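Local coordinates for protein cell division topological specificity factor (Helicobacter pylori, PDB 3KU7) that probably confines septum formation to midcell by relieving division inhibition by MinC and MinD there while leaving it in force at the poles, at the interface of chains A and B. Coordinates in Å, arbitrary orientation; residue numbers count along the deposited sequence, not the author numbering. Chains: chain A/B, Cell division topological specificity factor.

The interface of chains A and B. Residues chain A 48, 51-52; chain B 40, 44-45.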
# COMPACT_ATOMS: atom_id res chain seq x y z
N VAL A 48 4.16 7.50 -5.42
CA VAL A 48 5.15 7.57 -4.34
C VAL A 48 6.09 6.40 -4.37
O VAL A 48 7.31 6.55 -4.19
CB VAL A 48 4.46 7.65 -2.95
CG1 VAL A 48 5.52 7.64 -1.84
CG2 VAL A 48 3.61 8.90 -2.89
N LYS A 51 8.66 6.78 -6.94
CA LYS A 51 9.59 7.80 -6.53
C LYS A 51 10.75 7.19 -5.74
O LYS A 51 11.90 7.37 -6.10
CB LYS A 51 8.82 8.85 -5.73
CG LYS A 51 9.66 9.89 -5.04
CD LYS A 51 8.92 11.22 -4.91
CE LYS A 51 8.53 11.56 -3.48
NZ LYS A 51 9.75 11.85 -2.65
N TYR A 52 10.45 6.45 -4.68
CA TYR A 52 11.52 5.88 -3.87
C TYR A 52 12.17 4.64 -4.44
O TYR A 52 13.33 4.38 -4.16
CB TYR A 52 11.05 5.61 -2.44
CG TYR A 52 10.54 6.87 -1.76
CD1 TYR A 52 9.30 7.40 -2.09
CD2 TYR A 52 11.32 7.56 -0.82
CE1 TYR A 52 8.84 8.60 -1.53
CE2 TYR A 52 10.88 8.77 -0.25
CZ TYR A 52 9.63 9.28 -0.61
OH TYR A 52 9.19 10.47 -0.07
N GLU B 40 9.73 5.89 4.90
CA GLU B 40 9.93 7.15 4.20
C GLU B 40 8.79 6.97 3.25
O GLU B 40 7.94 7.84 3.04
CB GLU B 40 11.21 7.11 3.37
CG GLU B 40 12.04 8.35 3.50
CD GLU B 40 13.37 8.04 4.13
OE1 GLU B 40 14.29 7.62 3.42
OE2 GLU B 40 13.48 8.19 5.36
N GLU B 44 5.55 8.79 3.75
CA GLU B 44 4.90 9.43 2.60
C GLU B 44 3.54 8.80 2.31
O GLU B 44 2.51 9.46 2.37
CB GLU B 44 5.79 9.30 1.37
CG GLU B 44 6.63 10.53 1.05
CD GLU B 44 5.98 11.41 0.00
OE1 GLU B 44 4.84 11.87 0.23
OE2 GLU B 44 6.62 11.63 -1.06
N ILE B 45 3.56 7.52 2.00
CA ILE B 45 2.34 6.79 1.72
C ILE B 45 1.23 7.05 2.74
O ILE B 45 0.07 7.22 2.37
CB ILE B 45 2.62 5.28 1.63
CG1 ILE B 45 3.44 4.99 0.37
CG2 ILE B 45 1.31 4.51 1.61
CD1 ILE B 45 3.94 3.57 0.28
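B:Glu44 reaches from helix 41-53 of chain B to helix 38-53 of chain A and across A:Val48, A:Tyr52 and A:Lys51, so that one side chain meets an apolar, an aromatic and a charged neighbour in turn. Here the helices of two MinE copies pack against each other, in part of the two-fold interface that joins them as a homodimer. Its CB begins the contact, 3.6 Å from the CG1 methyl of A:Val48. That methyl stands anti to the backbone N (chi1 176°) and points to the partner helix, where it also meets CG1 of B:Ile45 at 4.0 Å. A short branched valine probably suits the approach of two helices, offering a methyl to the partner without a long chain.

The next atom, CG of B:Glu44, packs against the phenol end of A:Tyr52, 3.6 Å from ring carbon CZ. A bend at chi2 (-97°) carries the carboxylate on past the phenol, with OE2 toward A:Lys51. The carboxylate carbon CD lies 3.3 Å from OH of A:Tyr52. OE2 lies at the edge of the tyrosine ring and in its plane, while the carboxylate itself is turned steeply, 74° from the ring. The hydroxyl OH of A:Tyr52 gives OE2 a weak hydrogen bond of 3.0 Å. Tyrosine probably fits here because its ring offers carbon to the glutamate's methylene, the weak hydroxyl bond adding to this.

A:Lys51 brings the opposite charge to the same oxygen: its NZ forms a salt bridge with OE2 of B:Glu44 at 3.5 Å, the two side chains crossing at about a right angle. A long, flexible lysine can bend at chi3 and chi4 to curl its ammonium toward the phenol, and the positive charge would probably favour an ionised carboxylate. On the other side of the ring's tip, CG of B:Glu40 touches CE2 of A:Tyr52 at 3.9 Å, using its aliphatic stem rather than its acid. Within chain A, NZ of A:Lys51 also donates a weak hydrogen bond of 3.0 Å to OH of A:Tyr52.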